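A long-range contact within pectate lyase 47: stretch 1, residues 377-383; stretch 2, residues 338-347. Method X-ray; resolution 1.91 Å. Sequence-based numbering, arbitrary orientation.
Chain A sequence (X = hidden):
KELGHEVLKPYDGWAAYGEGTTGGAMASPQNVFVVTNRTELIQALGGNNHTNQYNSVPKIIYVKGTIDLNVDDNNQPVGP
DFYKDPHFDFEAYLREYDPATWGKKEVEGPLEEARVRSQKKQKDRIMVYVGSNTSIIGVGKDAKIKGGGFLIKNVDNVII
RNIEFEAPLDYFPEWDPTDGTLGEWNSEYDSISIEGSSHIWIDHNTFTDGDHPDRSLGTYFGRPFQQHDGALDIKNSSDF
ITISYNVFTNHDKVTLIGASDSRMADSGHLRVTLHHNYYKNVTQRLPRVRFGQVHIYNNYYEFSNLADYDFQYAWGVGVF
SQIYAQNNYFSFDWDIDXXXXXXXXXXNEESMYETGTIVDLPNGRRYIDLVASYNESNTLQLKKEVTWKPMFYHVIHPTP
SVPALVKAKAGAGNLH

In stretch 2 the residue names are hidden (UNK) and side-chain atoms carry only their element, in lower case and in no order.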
# COMPACT_ATOMS: atom_id res chain seq x y z
N SER A 377 2.59 24.06 16.02
CA SER A 377 4.01 24.03 15.65
C SER A 377 4.30 24.20 14.16
O SER A 377 5.46 24.13 13.75
CB SER A 377 4.63 22.72 16.14
OG SER A 377 4.41 22.54 17.53
N ASN A 378 3.28 24.42 13.35
CA ASN A 378 3.49 24.57 11.92
C ASN A 378 2.97 25.87 11.33
O ASN A 378 2.24 26.61 11.99
CB ASN A 378 2.88 23.37 11.19
CG ASN A 378 3.71 22.11 11.36
OD1 ASN A 378 4.69 21.90 10.64
ND2 ASN A 378 3.35 21.28 12.34
N THR A 379 3.35 26.14 10.09
CA THR A 379 2.93 27.35 9.40
C THR A 379 1.54 27.22 8.79
O THR A 379 0.57 27.70 9.37
CB THR A 379 3.94 27.73 8.29
OG1 THR A 379 4.12 26.61 7.41
CG2 THR A 379 5.28 28.12 8.90
N LEU A 380 1.45 26.57 7.63
CA LEU A 380 0.16 26.39 6.97
C LEU A 380 -0.77 25.67 7.94
O LEU A 380 -0.49 24.55 8.37
CB LEU A 380 0.32 25.56 5.69
CG LEU A 380 -0.99 25.27 4.96
CD1 LEU A 380 -1.70 26.58 4.63
CD2 LEU A 380 -0.72 24.48 3.69
N GLN A 381 -1.89 26.31 8.26
CA GLN A 381 -2.86 25.76 9.20
C GLN A 381 -3.84 24.76 8.60
O GLN A 381 -4.14 24.79 7.41
CB GLN A 381 -3.63 26.89 9.87
CG GLN A 381 -2.74 27.84 10.65
CD GLN A 381 -2.12 27.17 11.86
OE1 GLN A 381 -2.78 26.95 12.88
NE2 GLN A 381 -0.84 26.83 11.74
N LEU A 382 -4.33 23.88 9.46
CA LEU A 382 -5.28 22.86 9.07
C LEU A 382 -6.58 23.18 9.81
O LEU A 382 -6.57 23.42 11.02
CB LEU A 382 -4.75 21.49 9.49
CG LEU A 382 -5.50 20.23 9.06
CD1 LEU A 382 -5.62 20.19 7.55
CD2 LEU A 382 -4.75 19.00 9.58
N LYS A 383 -7.69 23.20 9.09
CA LYS A 383 -8.97 23.50 9.70
C LYS A 383 -9.70 22.23 10.12
O LYS A 383 -9.93 21.35 9.30
CB LYS A 383 -9.86 24.29 8.74
CG LYS A 383 -9.28 25.63 8.33
CD LYS A 383 -10.24 26.42 7.45
CE LYS A 383 -10.53 25.70 6.14
NZ LYS A 383 -11.41 26.51 5.25
N UNK A 338 4.19 15.31 19.06
CA UNK A 338 2.97 14.89 18.34
C UNK A 338 2.57 15.73 17.13
O UNK A 338 1.73 15.31 16.33
c UNK A 338 3.90 15.58 20.48
c UNK A 338 2.43 15.86 20.45
c UNK A 338 1.90 14.87 19.43
N UNK A 339 3.18 16.91 16.97
CA UNK A 339 2.86 17.77 15.84
C UNK A 339 3.44 17.16 14.55
O UNK A 339 3.15 17.62 13.45
c UNK A 339 3.44 19.17 16.04
o UNK A 339 4.85 19.18 15.90
N UNK A 340 4.25 16.11 14.71
CA UNK A 340 4.88 15.44 13.58
C UNK A 340 4.02 14.32 13.00
O UNK A 340 4.30 13.83 11.91
c UNK A 340 8.54 14.94 14.89
c UNK A 340 7.00 16.88 15.22
c UNK A 340 7.41 15.76 14.28
c UNK A 340 6.22 14.84 14.00
N UNK A 341 2.98 13.92 13.72
CA UNK A 341 2.13 12.83 13.27
C UNK A 341 1.35 13.17 12.01
O UNK A 341 1.10 12.30 11.17
c UNK A 341 1.27 11.61 16.87
c UNK A 341 1.20 12.38 14.41
c UNK A 341 2.06 11.95 15.61
c UNK A 341 0.32 11.22 13.95
N UNK A 342 0.96 14.43 11.87
CA UNK A 342 0.24 14.87 10.69
C UNK A 342 1.18 15.75 9.87
O UNK A 342 1.95 16.53 10.43
c UNK A 342 -1.61 16.32 9.76
c UNK A 342 -2.05 14.85 11.75
c UNK A 342 -1.01 15.72 11.04
c UNK A 342 -3.30 15.60 12.15
N UNK A 343 1.15 15.60 8.56
CA UNK A 343 1.99 16.39 7.68
C UNK A 343 1.08 16.89 6.58
O UNK A 343 0.25 16.13 6.07
c UNK A 343 5.54 15.47 6.45
c UNK A 343 6.76 16.28 6.00
c UNK A 343 4.30 16.34 6.57
c UNK A 343 3.13 15.54 7.12
n UNK A 343 7.98 15.44 5.94
N UNK A 344 1.20 18.16 6.21
CA UNK A 344 0.35 18.72 5.18
C UNK A 344 1.10 19.09 3.90
O UNK A 344 2.16 19.71 3.95
c UNK A 344 -0.39 19.98 5.70
c UNK A 344 -1.33 20.52 4.62
c UNK A 344 -1.17 19.64 6.96
N UNK A 345 0.54 18.69 2.77
CA UNK A 345 1.14 18.98 1.47
C UNK A 345 0.09 19.69 0.61
O UNK A 345 -0.60 19.07 -0.20
c UNK A 345 6.34 15.98 2.59
c UNK A 345 3.75 16.65 1.81
n UNK A 345 2.80 15.01 3.01
c UNK A 345 4.82 17.41 1.33
c UNK A 345 2.33 16.72 1.63
c UNK A 345 1.57 17.69 0.76
c UNK A 345 1.80 15.70 2.38
c UNK A 345 5.30 15.22 3.08
c UNK A 345 6.11 17.06 1.72
c UNK A 345 4.01 15.57 2.69
N UNK A 346 -0.02 21.01 0.78
CA UNK A 346 -0.98 21.80 0.02
C UNK A 346 -0.65 23.28 0.12
O UNK A 346 0.22 23.67 0.89
c UNK A 346 -2.40 21.56 0.55
o UNK A 346 -3.35 22.35 -0.15
N UNK A 347 -1.34 24.09 -0.67
CA UNK A 347 -1.14 25.53 -0.65
C UNK A 347 -2.35 26.21 -0.04
O UNK A 347 -2.35 27.42 0.18
c UNK A 347 1.85 25.60 -4.72
c UNK A 347 0.36 25.54 -2.72
c UNK A 347 0.54 26.09 -4.12
c UNK A 347 -0.91 26.06 -2.07
n UNK A 347 2.06 26.15 -6.09
O HOH W 1 5.76 19.69 13.32

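Position 338 carries three side-chain carbons that close a ring onto its own backbone N, which identifies Pro338; it stays out of reach of stretch 1. Position 339 has one carbon followed by one oxygen, a serine pattern. The side-chain oxygen of 339 lies 3.6 Å from CB of Ser377, and CB of 339 is 4.3 Å from ND2 of Asn378. This is Ser339, its CA-to-CB bond directed toward stretch 1.

At position 340 four carbons fork at the second, the signature of Leu340, whose CA-to-CB bond points away, though the end of the side chain comes nearer, still too far for contact. Position 341 also has four carbons, but the fork is at the first and one arm is two carbons long: Ile341, again out of reach. The N of Ile341 donates to O of Pro338 at 3.2 Å, closing the short 3-10 turn.

Position 342 repeats the branching of 341, with four carbons forked at the first, yet here the bond from CA to CB points toward stretch 1. The one-carbon arm of 342 lies 4.1 Å from CD2 of Leu382. The residue is Ile342, and the touching atom is CG2. Position 343 shows four carbons in a row ending in nitrogen, hence Lys343, extended, with its CA-to-CB bond pointing away.

At position 344 a single carbon carries two more, and both branches meet leucines. This is Val344: CG1 of Val344 lies 4.1 Å from CD2 of Leu380, and its CG2 lies 4.5 Å from CD2 of Leu382. Position 345 has one carbon leading to fused five- and six-membered rings holding eight carbons and one nitrogen, necessarily Trp345, whose CA-to-CB bond points away. The alternation from 342 to 345 is that expected of a strand.

Position 346 has one carbon and one oxygen, and its CA-to-CB bond is sideways. The backbone O of 346 approaches CD2 of Leu380 to 3.1 Å, a tight contact between carbonyl and methyl; the residue is Ser346. Position 347 has four carbons in a row ending in nitrogen, and the backbone C of 347 is 4.4 Å from CD2 of Leu380. This is Lys347, whose CA-to-CB bond points away.

The contact buries 352 Å² and has no direct hydrogen bond between the stretches. Its apolar part is made by Leu380 and Leu382, both chi1 t and chi2 p, packing against Ile342 and Val344. At the other end, a water joins the polar groups: its O accepts from ND2 of Asn378 at 3.0 Å, pairs with OG of Ser339 at 2.8 Å, and donates weakly to O of Ser339 at 3.3 Å.

Stretch 2 (338-347) PSLIIKVWSK
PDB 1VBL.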